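Local coordinates for histidinol-phosphatase (Listeria monocytogenes serotype 4b str. H7858, PDB 6NLR), which probably hydrolyses L-histidinol phosphate to L-histidinol and phosphate in histidine biosynthesis, as a PHP-type phosphatase with a trinuclear metal site, at residues M1-G5 with L30-E34; E10-H14 with V38-P42; G53-A57 with F136-D140; Y71-N76 with H89-E93; T104-N109 with D170-P176. All blocks are in the same frame, centred on the assembly; numbering follows the deposited sequence.

Contact 1: M1-G5 with L30-E34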
# COMPACT_ATOMS: atom_id res chain seq x y z
N MSE A 1 -6.52 -10.03 -19.62
CA MSE A 1 -5.92 -10.72 -18.43
C MSE A 1 -6.59 -10.18 -17.17
O MSE A 1 -7.29 -9.18 -17.23
CB MSE A 1 -4.40 -10.51 -18.35
CG MSE A 1 -3.61 -11.08 -19.53
SE MSE A 1 -4.13 -12.91 -20.06
CE MSE A 1 -5.64 -12.96 -21.32
N LYS A 2 -6.38 -10.86 -16.05
CA LYS A 2 -7.03 -10.46 -14.82
C LYS A 2 -6.09 -10.67 -13.63
O LYS A 2 -5.93 -11.80 -13.16
CB LYS A 2 -8.36 -11.20 -14.66
CG LYS A 2 -9.25 -10.59 -13.60
CD LYS A 2 -10.73 -10.94 -13.73
CE LYS A 2 -11.44 -10.60 -12.44
NZ LYS A 2 -12.90 -10.82 -12.53
N ARG A 3 -5.53 -9.58 -13.12
CA ARG A 3 -4.42 -9.61 -12.15
C ARG A 3 -4.80 -8.82 -10.90
O ARG A 3 -5.29 -7.67 -11.04
CB ARG A 3 -3.19 -9.02 -12.83
CG ARG A 3 -1.99 -8.90 -11.92
CD ARG A 3 -0.74 -8.46 -12.65
NE ARG A 3 0.34 -8.32 -11.68
CZ ARG A 3 1.45 -7.61 -11.85
NH1 ARG A 3 1.66 -6.96 -12.99
NH2 ARG A 3 2.34 -7.54 -10.88
N ASP A 4 -4.53 -9.38 -9.73
CA ASP A 4 -4.56 -8.65 -8.44
C ASP A 4 -3.10 -8.53 -7.98
O ASP A 4 -2.44 -9.57 -7.78
CB ASP A 4 -5.51 -9.32 -7.44
CG ASP A 4 -5.75 -8.51 -6.18
OD1 ASP A 4 -5.00 -7.50 -5.94
OD2 ASP A 4 -6.68 -8.88 -5.40
N GLY A 5 -2.62 -7.30 -7.83
CA GLY A 5 -1.23 -7.02 -7.45
C GLY A 5 -1.07 -6.75 -5.97
O GLY A 5 0.06 -6.40 -5.58
N LEU A 30 -13.34 -16.23 -9.27
CA LEU A 30 -13.63 -14.93 -9.93
C LEU A 30 -12.74 -14.74 -11.17
O LEU A 30 -12.63 -13.58 -11.61
CB LEU A 30 -13.43 -13.78 -8.93
CG LEU A 30 -14.36 -13.81 -7.72
CD1 LEU A 30 -14.20 -12.56 -6.87
CD2 LEU A 30 -15.82 -13.97 -8.17
N ASP A 31 -12.07 -15.79 -11.65
CA ASP A 31 -11.34 -15.79 -12.95
C ASP A 31 -10.07 -14.92 -12.91
O ASP A 31 -9.65 -14.46 -13.98
CB ASP A 31 -12.24 -15.30 -14.09
CG ASP A 31 -13.44 -16.21 -14.31
OD1 ASP A 31 -13.22 -17.44 -14.41
OD2 ASP A 31 -14.57 -15.69 -14.35
N PHE A 32 -9.46 -14.70 -11.75
CA PHE A 32 -8.11 -14.07 -11.70
C PHE A 32 -7.14 -15.08 -12.33
O PHE A 32 -7.32 -16.25 -12.04
CB PHE A 32 -7.74 -13.65 -10.28
CG PHE A 32 -8.40 -12.36 -9.88
CD1 PHE A 32 -9.68 -12.36 -9.36
CD2 PHE A 32 -7.78 -11.15 -10.13
CE1 PHE A 32 -10.32 -11.17 -9.05
CE2 PHE A 32 -8.41 -9.95 -9.82
CZ PHE A 32 -9.67 -9.96 -9.27
N ASP A 33 -6.20 -14.65 -13.17
CA ASP A 33 -5.14 -15.57 -13.65
C ASP A 33 -3.79 -15.17 -13.04
O ASP A 33 -2.86 -15.94 -13.19
CB ASP A 33 -5.12 -15.66 -15.17
CG ASP A 33 -5.30 -14.33 -15.84
OD1 ASP A 33 -4.45 -13.46 -15.56
OD2 ASP A 33 -6.32 -14.17 -16.58
N GLU A 34 -3.70 -14.06 -12.32
CA GLU A 34 -2.42 -13.61 -11.71
C GLU A 34 -2.71 -12.92 -10.38
O GLU A 34 -3.67 -12.14 -10.30
CB GLU A 34 -1.69 -12.71 -12.69
CG GLU A 34 -0.26 -12.48 -12.32
CD GLU A 34 0.55 -11.81 -13.41
OE1 GLU A 34 -0.03 -11.50 -14.44
OE2 GLU A 34 1.76 -11.58 -13.21
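Where two parallel strands of a mixed sheet begin to pair, backbone ladder and charged side chains share the work of satisfying polar atoms. Arg3 and Glu34 form a parallel bridge, their CA atoms 4.5 Å apart, and the flanking bonds follow the parallel pattern: Glu34 N donates to Lys2 O at 3.3 Å, and Asp4 N to Glu34 O at 2.9 Å. Lys2 O accepts a second, shorter bond from Asp33 N (2.9 Å), while Lys2 N donates to Asp33 OD1 at 3.3 Å, so both polar backbone atoms of Lys2 are engaged by one residue. The extended Lys2 side chain runs across the Phe32 ring, its CE 3.8 Å from the ring centroid in a CH-pi contact, and its NZ donates to Leu30 O at 2.9 Å. That ammonium lies 4.9 Å from the same centroid, an off-centre cation-pi approach. Arg3 NE and Glu34 OE2 are 3.9 Å apart, a long salt bridge without a directed N-H; the stronger partners are Asp117 for Arg3 and His89 for Glu34. Asp4 OD2 meets Ser257. The segment 30-34 leaves helix 20-29 through a Schellman motif with Asp31 as C-prime residue and enters strand 34-40, which pairs with strand 3-7; on the other side Gly5 is backbone-bonded to Tyr255 of strand 253-256, which the Arg3 and Asp4 side chains also touch.

Contact 2: E10-H14 with V38-P42. With MN (manganese (II) ion), chain D.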
# COMPACT_ATOMS: atom_id res chain seq x y z
N GLU A 10 -3.03 -14.70 6.45
CA GLU A 10 -3.13 -14.99 7.91
C GLU A 10 -1.87 -14.47 8.63
O GLU A 10 -1.93 -14.36 9.85
CB GLU A 10 -3.39 -16.47 8.19
CG GLU A 10 -2.24 -17.42 7.81
CD GLU A 10 -2.16 -17.87 6.34
OE1 GLU A 10 -2.83 -17.26 5.45
OE2 GLU A 10 -1.40 -18.81 6.07
N PHE A 11 -0.78 -14.13 7.92
CA PHE A 11 0.46 -13.60 8.56
C PHE A 11 0.30 -12.11 8.90
O PHE A 11 1.19 -11.52 9.51
CB PHE A 11 1.68 -13.89 7.69
CG PHE A 11 2.14 -15.33 7.79
CD1 PHE A 11 1.61 -16.31 6.97
CD2 PHE A 11 3.08 -15.71 8.74
CE1 PHE A 11 2.01 -17.63 7.09
CE2 PHE A 11 3.47 -17.03 8.86
CZ PHE A 11 2.95 -17.99 8.03
N CYS A 12 -0.81 -11.49 8.50
CA CYS A 12 -1.12 -10.08 8.80
C CYS A 12 -1.83 -10.00 10.15
O CYS A 12 -2.98 -10.43 10.25
CB CYS A 12 -2.00 -9.47 7.71
SG CYS A 12 -2.33 -7.73 8.03
N PRO A 13 -1.22 -9.44 11.21
CA PRO A 13 -1.85 -9.42 12.53
C PRO A 13 -3.16 -8.61 12.59
O PRO A 13 -3.98 -8.93 13.40
CB PRO A 13 -0.78 -8.82 13.48
CG PRO A 13 0.52 -8.84 12.68
CD PRO A 13 0.10 -8.77 11.21
N HIS A 14 -3.38 -7.64 11.69
CA HIS A 14 -4.61 -6.80 11.67
C HIS A 14 -5.60 -7.28 10.61
O HIS A 14 -6.61 -6.59 10.40
CB HIS A 14 -4.26 -5.32 11.46
CG HIS A 14 -3.45 -5.03 10.24
ND1 HIS A 14 -4.00 -4.74 9.01
CD2 HIS A 14 -2.11 -4.94 10.08
CE1 HIS A 14 -3.03 -4.51 8.15
NE2 HIS A 14 -1.87 -4.63 8.77
N VAL A 38 1.58 -9.96 -1.09
CA VAL A 38 2.54 -8.92 -0.69
C VAL A 38 2.24 -8.55 0.76
O VAL A 38 1.68 -7.47 1.04
CB VAL A 38 2.52 -7.74 -1.68
CG1 VAL A 38 3.24 -8.12 -2.96
CG2 VAL A 38 1.11 -7.26 -2.00
N GLU A 39 2.61 -9.45 1.66
CA GLU A 39 2.35 -9.28 3.10
C GLU A 39 3.19 -8.12 3.63
O GLU A 39 4.29 -7.85 3.08
CB GLU A 39 2.64 -10.58 3.84
CG GLU A 39 2.09 -10.56 5.24
CD GLU A 39 0.63 -10.13 5.28
OE1 GLU A 39 -0.23 -10.99 5.07
OE2 GLU A 39 0.39 -8.92 5.50
N HIS A 40 2.70 -7.44 4.67
CA HIS A 40 3.48 -6.36 5.34
C HIS A 40 4.84 -6.87 5.81
O HIS A 40 4.88 -7.87 6.57
CB HIS A 40 2.70 -5.83 6.53
CG HIS A 40 1.43 -5.20 6.12
ND1 HIS A 40 1.41 -3.98 5.49
CD2 HIS A 40 0.16 -5.62 6.24
CE1 HIS A 40 0.15 -3.65 5.25
NE2 HIS A 40 -0.63 -4.64 5.70
N ALA A 41 5.92 -6.22 5.39
CA ALA A 41 7.29 -6.54 5.86
C ALA A 41 7.39 -6.16 7.33
O ALA A 41 6.82 -5.15 7.72
CB ALA A 41 8.33 -5.80 5.05
N PRO A 42 8.12 -6.92 8.16
CA PRO A 42 8.40 -6.53 9.54
C PRO A 42 8.97 -5.10 9.67
O PRO A 42 9.80 -4.71 8.85
CB PRO A 42 9.46 -7.55 9.99
CG PRO A 42 9.16 -8.78 9.15
CD PRO A 42 8.72 -8.22 7.81
MN MN D . -2.74 -4.56 6.05
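In PHP domains, relatives of the TIM barrel, loops at the C-terminal ends of strands carry metal ligands, and here the loop after strand 3-7 meets the end of strand 34-40. Phe11 comes first: its CB lies 4.2 Å from Glu39 CG, while its ring leads off to helix 68-81. Next, Cys12 settles between two side chains, with CB 3.3 Å from Glu39 OE2 and SG 3.7 Å from His40 CD2, at the edge of the imidazole. In the Glu39 carboxylate, OE1 accepts from Thr9, and OE2 from His8 and from the neighbouring His40 N at 2.9 Å; these bonds fix the group where Cys12 CB rests on it. His14 then brings its ring to that of His40, centroids 4.9 Å apart and planes oblique at 50°. Both belong, with His260, to a manganese site. Their NE2 atoms lie 3.3 Å apart without hydrogen bonding to each other. His40 NE2 binds the ion at 2.1 Å, whereas His14 NE2 stands 2.9 Å from it, longer than a normal coordination bond.

Contact 3: G53-A57 with F136-D140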
# COMPACT_ATOMS: atom_id res chain seq x y z
N GLY A 53 0.93 7.79 19.34
CA GLY A 53 -0.42 7.40 18.89
C GLY A 53 -0.75 6.00 19.34
O GLY A 53 0.01 5.40 20.14
N ASP A 54 -1.86 5.47 18.85
CA ASP A 54 -2.39 4.16 19.28
C ASP A 54 -1.32 3.09 19.04
O ASP A 54 -0.97 2.88 17.90
CB ASP A 54 -3.71 3.90 18.58
CG ASP A 54 -4.50 2.79 19.24
OD1 ASP A 54 -3.91 1.71 19.43
OD2 ASP A 54 -5.68 3.01 19.55
N LYS A 55 -0.80 2.46 20.09
CA LYS A 55 0.24 1.39 20.01
C LYS A 55 -0.21 0.27 19.06
O LYS A 55 0.62 -0.33 18.40
CB LYS A 55 0.56 0.85 21.41
CG LYS A 55 1.34 1.83 22.28
CD LYS A 55 1.46 1.42 23.70
CE LYS A 55 2.11 2.50 24.53
NZ LYS A 55 2.24 2.07 25.94
N GLU A 56 -1.51 0.00 18.98
CA GLU A 56 -2.06 -1.08 18.12
C GLU A 56 -1.69 -0.84 16.66
O GLU A 56 -1.47 -1.82 15.93
CB GLU A 56 -3.57 -1.18 18.34
CG GLU A 56 -4.25 -2.29 17.55
CD GLU A 56 -5.72 -2.47 17.93
OE1 GLU A 56 -6.07 -2.23 19.12
OE2 GLU A 56 -6.54 -2.83 17.04
N ALA A 57 -1.58 0.41 16.22
CA ALA A 57 -1.19 0.72 14.82
C ALA A 57 0.21 0.16 14.57
O ALA A 57 0.52 -0.13 13.44
CB ALA A 57 -1.23 2.21 14.59
N PHE A 136 -4.65 4.31 10.54
CA PHE A 136 -5.20 3.50 11.65
C PHE A 136 -6.65 3.92 11.92
O PHE A 136 -7.53 3.07 11.94
CB PHE A 136 -4.33 3.57 12.90
CG PHE A 136 -4.86 2.70 14.00
CD1 PHE A 136 -4.75 1.31 13.93
CD2 PHE A 136 -5.55 3.26 15.07
CE1 PHE A 136 -5.29 0.52 14.93
CE2 PHE A 136 -6.12 2.45 16.04
CZ PHE A 136 -5.98 1.09 15.98
N SER A 137 -6.93 5.19 12.16
CA SER A 137 -8.31 5.64 12.46
C SER A 137 -8.39 7.15 12.24
O SER A 137 -7.34 7.85 12.35
CB SER A 137 -8.74 5.26 13.87
OG SER A 137 -8.25 6.22 14.81
N ALA A 138 -9.60 7.63 11.97
CA ALA A 138 -9.86 9.07 11.74
C ALA A 138 -9.34 9.88 12.94
O ALA A 138 -8.67 10.91 12.71
CB ALA A 138 -11.33 9.28 11.52
N GLU A 139 -9.66 9.46 14.17
CA GLU A 139 -9.34 10.23 15.40
C GLU A 139 -7.81 10.23 15.58
O GLU A 139 -7.23 11.29 15.92
CB GLU A 139 -10.06 9.66 16.61
CG GLU A 139 -11.58 9.80 16.52
CD GLU A 139 -12.36 8.72 15.77
OE1 GLU A 139 -11.75 7.74 15.22
OE2 GLU A 139 -13.60 8.82 15.77
N ASP A 140 -7.17 9.10 15.34
CA ASP A 140 -5.71 8.97 15.52
C ASP A 140 -5.02 9.81 14.44
O ASP A 140 -4.01 10.49 14.76
CB ASP A 140 -5.28 7.51 15.51
CG ASP A 140 -3.80 7.35 15.71
OD1 ASP A 140 -3.35 7.51 16.89
OD2 ASP A 140 -3.11 7.11 14.70
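Two helix beginnings that face each other show how side-chain rotamers divide between local capping and a tertiary bond. Asp54 and Asp140 both hold chi1 at t, yet they play different parts. The Asp54 carboxylate folds back on its own segment, where OD1 accepts from Glu56 N at 3.0 Å and caps the turn leading into helix 56-59; its OD2 lies 3.6 Å from Phe136 CE2. Asp140 reaches across instead, and its OD1 accepts from Asp54 N at 3.2 Å with a nearly straight N-H...O angle of 167°. Ser137, at the N-cap of helix 138-149, adopts the p rotamer, which lets its OG accept from Asp140 N at 3.1 Å. Phe136, also t, swings its ring over the opposing turn: Ala57 N lies over one face, Ala57 CB is 3.7 Å from Phe136 CD1, and Glu56 CG is 4.0 Å from Phe136 CE1. Gly53 has phi of 76°, and a CB there would come 2.9 Å from Asp140 OD1, so the close approach suits glycine on both counts. Asp140 OD1 also pairs with Arg132 of strand 130-133. The chemistry is thus that of a surface joint: one hydrogen bond to a carboxylate whose charge is also met by Arg132, beside a single aromatic ring lying against an alanine, rather than a continuous apolar core.

Contact 4: Y71-N76 with H89-E93. With MN (manganese (II) ion), chain E; CO (cobalt (II) ion), chain F.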
# COMPACT_ATOMS: atom_id res chain seq x y z
N TYR A 71 6.35 -17.75 6.66
CA TYR A 71 5.63 -17.00 5.60
C TYR A 71 6.05 -17.52 4.22
O TYR A 71 5.16 -17.90 3.44
CB TYR A 71 5.91 -15.50 5.70
CG TYR A 71 5.44 -14.70 4.51
CD1 TYR A 71 4.09 -14.52 4.28
CD2 TYR A 71 6.33 -14.11 3.64
CE1 TYR A 71 3.63 -13.77 3.21
CE2 TYR A 71 5.89 -13.35 2.56
CZ TYR A 71 4.54 -13.18 2.35
OH TYR A 71 4.08 -12.41 1.32
N PHE A 72 7.35 -17.56 3.94
CA PHE A 72 7.88 -18.04 2.64
C PHE A 72 7.49 -19.50 2.42
O PHE A 72 7.08 -19.84 1.31
CB PHE A 72 9.39 -17.84 2.53
CG PHE A 72 9.75 -16.42 2.19
CD1 PHE A 72 9.27 -15.85 1.03
CD2 PHE A 72 10.52 -15.65 3.04
CE1 PHE A 72 9.61 -14.55 0.69
CE2 PHE A 72 10.85 -14.35 2.71
CZ PHE A 72 10.40 -13.81 1.53
N LYS A 73 7.59 -20.34 3.44
CA LYS A 73 7.24 -21.77 3.29
C LYS A 73 5.76 -21.88 2.87
O LYS A 73 5.48 -22.60 1.91
CB LYS A 73 7.52 -22.52 4.59
CG LYS A 73 7.12 -23.98 4.56
CD LYS A 73 7.28 -24.65 5.89
CE LYS A 73 6.85 -26.10 5.84
NZ LYS A 73 6.52 -26.56 7.20
N LYS A 74 4.85 -21.22 3.59
CA LYS A 74 3.39 -21.33 3.31
C LYS A 74 3.09 -20.79 1.91
O LYS A 74 2.39 -21.44 1.15
CB LYS A 74 2.57 -20.61 4.38
CG LYS A 74 1.07 -20.57 4.14
CD LYS A 74 0.43 -21.94 4.08
CE LYS A 74 -1.05 -21.88 3.78
NZ LYS A 74 -1.78 -21.19 4.87
N MSE A 75 3.61 -19.61 1.57
CA MSE A 75 3.24 -19.00 0.30
C MSE A 75 3.80 -19.79 -0.88
O MSE A 75 3.16 -19.88 -1.92
CB MSE A 75 3.69 -17.53 0.21
CG MSE A 75 3.07 -16.59 1.23
SE MSE A 75 1.20 -17.06 1.70
CE MSE A 75 1.13 -16.98 3.67
N ASN A 76 5.03 -20.32 -0.76
CA ASN A 76 5.64 -21.13 -1.80
C ASN A 76 4.81 -22.40 -1.99
O ASN A 76 4.63 -22.84 -3.13
CB ASN A 76 7.12 -21.45 -1.51
CG ASN A 76 8.03 -20.32 -1.98
OD1 ASN A 76 8.67 -19.61 -1.18
ND2 ASN A 76 8.04 -20.07 -3.27
N HIS A 89 2.55 -14.64 -7.37
CA HIS A 89 3.82 -13.97 -7.02
C HIS A 89 3.87 -13.81 -5.50
O HIS A 89 2.79 -13.71 -4.87
CB HIS A 89 3.98 -12.63 -7.75
CG HIS A 89 3.85 -12.71 -9.24
ND1 HIS A 89 4.75 -13.40 -10.01
CD2 HIS A 89 2.94 -12.17 -10.09
CE1 HIS A 89 4.40 -13.29 -11.29
NE2 HIS A 89 3.28 -12.53 -11.36
N ILE A 90 5.07 -13.83 -4.94
CA ILE A 90 5.30 -13.71 -3.48
C ILE A 90 6.24 -12.53 -3.26
O ILE A 90 7.29 -12.46 -3.87
CB ILE A 90 5.88 -15.01 -2.91
CG1 ILE A 90 4.99 -16.21 -3.28
CG2 ILE A 90 6.07 -14.87 -1.41
CD1 ILE A 90 5.59 -17.55 -2.94
N GLY A 91 5.87 -11.64 -2.36
CA GLY A 91 6.75 -10.55 -1.94
C GLY A 91 6.18 -9.85 -0.73
O GLY A 91 5.50 -10.50 0.09
N PHE A 92 6.49 -8.57 -0.61
CA PHE A 92 6.08 -7.75 0.55
C PHE A 92 5.44 -6.46 0.08
O PHE A 92 5.83 -5.91 -0.98
CB PHE A 92 7.30 -7.43 1.41
CG PHE A 92 7.96 -8.65 1.98
CD1 PHE A 92 7.39 -9.33 3.05
CD2 PHE A 92 9.13 -9.13 1.42
CE1 PHE A 92 7.98 -10.47 3.57
CE2 PHE A 92 9.74 -10.25 1.96
CZ PHE A 92 9.17 -10.91 3.03
N GLU A 93 4.51 -5.98 0.90
CA GLU A 93 4.19 -4.55 1.00
C GLU A 93 5.22 -3.98 1.97
O GLU A 93 5.13 -4.24 3.20
CB GLU A 93 2.76 -4.29 1.47
CG GLU A 93 2.40 -2.82 1.34
CD GLU A 93 1.00 -2.45 1.78
OE1 GLU A 93 0.28 -3.37 2.23
OE2 GLU A 93 0.64 -1.26 1.66
MN MN E . -0.87 -0.26 2.69
CO CO F . -1.82 -3.59 1.76
O HOH W 1 -2.64 0.97 3.56
O HOH W 2 -1.97 -1.39 1.82
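Ile90 lies at the heart of this helix-on-sheet contact. Its CD1 sits 3.7 Å from CB of Met75, a selenomethionine, and 3.5 Å from Met75 O, while its CG2 is 4.1 Å from Phe72 CE1 and 4.3 Å from Tyr71 CE2. Two residues along the strand, Phe92 completes an aromatic cluster with Tyr71 and Phe72: Phe92 CZ meets Phe72 CZ at 3.5 Å, and Phe92 CE1 meets Tyr71 CE2 at 3.7 Å, both ring pairs oblique. The segments 71-76 and 89-93 run at 150°, their axes 9.4 Å apart at closest, and helix 68-81 is part of the beta-alpha-beta crossover linking parallel neighbours 34-40 and 87-95. Tyr71 adds polarity to this apolar layer, since its OH donates to Gly91 O at 2.7 Å; Gly91, without a side chain, meets the helix through its carbonyl. Farther on, the strand delivers Glu93 to the metal centre, where OE1 binds cobalt at 2.2 Å and OE2 binds manganese at 2.1 Å, with one water bridging both ions.

Contact 5: T104-N109 with D170-P176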
# COMPACT_ATOMS: atom_id res chain seq x y z
N THR A 104 15.67 -0.56 5.57
CA THR A 104 14.82 -1.09 4.48
C THR A 104 15.71 -1.71 3.40
O THR A 104 15.38 -2.80 2.93
CB THR A 104 13.89 0.02 3.96
OG1 THR A 104 13.18 0.54 5.08
CG2 THR A 104 12.95 -0.49 2.89
N ARG A 105 16.80 -1.04 3.05
CA ARG A 105 17.79 -1.50 2.04
C ARG A 105 18.38 -2.84 2.51
O ARG A 105 18.46 -3.76 1.67
CB ARG A 105 18.86 -0.41 1.81
CG ARG A 105 19.90 -0.74 0.75
CD ARG A 105 21.01 0.30 0.64
NE ARG A 105 20.46 1.63 0.53
CZ ARG A 105 20.52 2.58 1.46
NH1 ARG A 105 21.17 2.39 2.60
NH2 ARG A 105 19.94 3.74 1.24
N ASP A 106 18.77 -2.96 3.78
CA ASP A 106 19.36 -4.21 4.33
C ASP A 106 18.32 -5.32 4.26
O ASP A 106 18.67 -6.44 3.89
CB ASP A 106 19.88 -4.02 5.75
CG ASP A 106 21.12 -3.14 5.84
OD1 ASP A 106 21.68 -2.78 4.77
OD2 ASP A 106 21.51 -2.80 6.98
N PHE A 107 17.06 -5.03 4.59
CA PHE A 107 15.97 -6.03 4.57
C PHE A 107 15.78 -6.52 3.13
O PHE A 107 15.72 -7.74 2.89
CB PHE A 107 14.68 -5.45 5.17
CG PHE A 107 13.50 -6.37 4.98
CD1 PHE A 107 13.23 -7.37 5.90
CD2 PHE A 107 12.70 -6.28 3.86
CE1 PHE A 107 12.17 -8.24 5.71
CE2 PHE A 107 11.62 -7.13 3.68
CZ PHE A 107 11.38 -8.12 4.59
N LEU A 108 15.68 -5.59 2.18
CA LEU A 108 15.43 -5.93 0.76
C LEU A 108 16.63 -6.69 0.19
O LEU A 108 16.40 -7.66 -0.56
CB LEU A 108 15.14 -4.65 -0.01
CG LEU A 108 13.79 -4.01 0.29
CD1 LEU A 108 13.70 -2.63 -0.36
CD2 LEU A 108 12.68 -4.89 -0.23
N ASN A 109 17.86 -6.29 0.51
CA ASN A 109 19.07 -7.02 0.04
C ASN A 109 19.04 -8.45 0.61
O ASN A 109 19.45 -9.36 -0.11
CB ASN A 109 20.38 -6.30 0.35
CG ASN A 109 20.60 -5.06 -0.50
OD1 ASN A 109 21.41 -4.21 -0.14
ND2 ASN A 109 19.93 -4.93 -1.63
N ASP A 170 16.96 5.30 -2.87
CA ASP A 170 17.86 4.18 -3.26
C ASP A 170 17.69 3.08 -2.21
O ASP A 170 18.31 3.18 -1.15
CB ASP A 170 19.31 4.68 -3.37
CG ASP A 170 20.37 3.59 -3.27
OD1 ASP A 170 20.03 2.41 -3.59
OD2 ASP A 170 21.53 3.90 -2.86
N LEU A 171 16.89 2.06 -2.49
CA LEU A 171 16.68 0.91 -1.56
C LEU A 171 17.27 -0.36 -2.19
O LEU A 171 16.87 -1.49 -1.82
CB LEU A 171 15.19 0.79 -1.26
CG LEU A 171 14.57 2.04 -0.58
CD1 LEU A 171 13.09 1.88 -0.36
CD2 LEU A 171 15.27 2.36 0.74
N GLY A 172 18.20 -0.17 -3.10
CA GLY A 172 18.96 -1.26 -3.75
C GLY A 172 18.17 -1.92 -4.88
O GLY A 172 17.09 -1.43 -5.24
N LEU A 173 18.69 -3.03 -5.38
CA LEU A 173 18.20 -3.72 -6.60
C LEU A 173 16.79 -4.25 -6.37
O LEU A 173 16.03 -4.31 -7.36
CB LEU A 173 19.17 -4.87 -6.89
CG LEU A 173 18.80 -5.78 -8.06
CD1 LEU A 173 18.57 -4.98 -9.35
CD2 LEU A 173 19.90 -6.81 -8.25
N PHE A 174 16.44 -4.64 -5.14
CA PHE A 174 15.16 -5.34 -4.83
C PHE A 174 14.08 -4.36 -4.37
O PHE A 174 13.02 -4.82 -3.96
CB PHE A 174 15.43 -6.47 -3.84
CG PHE A 174 16.40 -7.49 -4.37
CD1 PHE A 174 16.00 -8.44 -5.30
CD2 PHE A 174 17.73 -7.49 -3.95
CE1 PHE A 174 16.91 -9.37 -5.78
CE2 PHE A 174 18.63 -8.43 -4.44
CZ PHE A 174 18.22 -9.36 -5.36
N LYS A 175 14.31 -3.04 -4.46
CA LYS A 175 13.25 -2.03 -4.21
C LYS A 175 12.05 -2.36 -5.09
O LYS A 175 12.19 -2.59 -6.29
CB LYS A 175 13.74 -0.61 -4.52
CG LYS A 175 12.74 0.48 -4.19
CD LYS A 175 13.19 1.80 -4.69
CE LYS A 175 12.17 2.89 -4.43
NZ LYS A 175 12.62 4.19 -4.99
N PRO A 176 10.84 -2.43 -4.53
CA PRO A 176 9.63 -2.53 -5.35
C PRO A 176 9.56 -1.39 -6.36
O PRO A 176 10.06 -0.31 -6.08
CB PRO A 176 8.50 -2.38 -4.34
CG PRO A 176 9.11 -2.89 -3.05
CD PRO A 176 10.56 -2.43 -3.09
O HOH W 3 20.87 -4.00 -3.82
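An Asx turn followed by a type I turn carries the segment 170-176 along helix 101-111 in the PHP domain. In the first, Asp170 OD1 accepts from Gly172 N at 3.2 Å; the second runs from Gly172 to Lys175. Asp170 O receives two bonds from one guanidinium, from Arg105 NH2 at 2.9 Å and Arg105 NE at 3.1 Å, while the salt-bridge partner of that arginine is Asp102. Leu108 fills the middle: its CD1 lies 3.8 Å from Leu171 CB and 4.2 Å from Pro176 CD, and its O is 3.6 Å from Phe174 CB. At Gly172 a CB would come 2.9 Å from Asn109 ND2, a clash that, with the positive phi of 81°, suits glycine. A water spans the gap, bonded to Leu173 N at 2.9 Å and weakly to Asn109 ND2 at 2.6 Å. Leu171 and Pro176 also touch Leu120 of strand 117-127, so the loop packs on both helix and strand before leading into strand 178-179, a helix-to-strand connection of the PHP barrel.

Overall arrangement
Contacts 2 and 4 are buried, contacts 1 and 5 partly so, and contact 3 lies at the surface. Contacts 1, 2 and 4 draw on one sheet: strand 34-40 serves both contact 1 and contact 2, and strand 87-95 of contact 4 runs beside it, bonded through Glu39 O and Glu93 N. Chemistry changes with place. Backbone pairing and charges dominate at the sheet's beginning in contact 1, metal ligands in contact 2, and aromatic packing in contact 4, whose strand also reaches the metals. Contact 5 joins this core as Phe107 packs on Phe92, Ala41 and Pro42. Contact 3, separate from all four, relies on one backbone-to-carboxylate hydrogen bond and one phenylalanine ring.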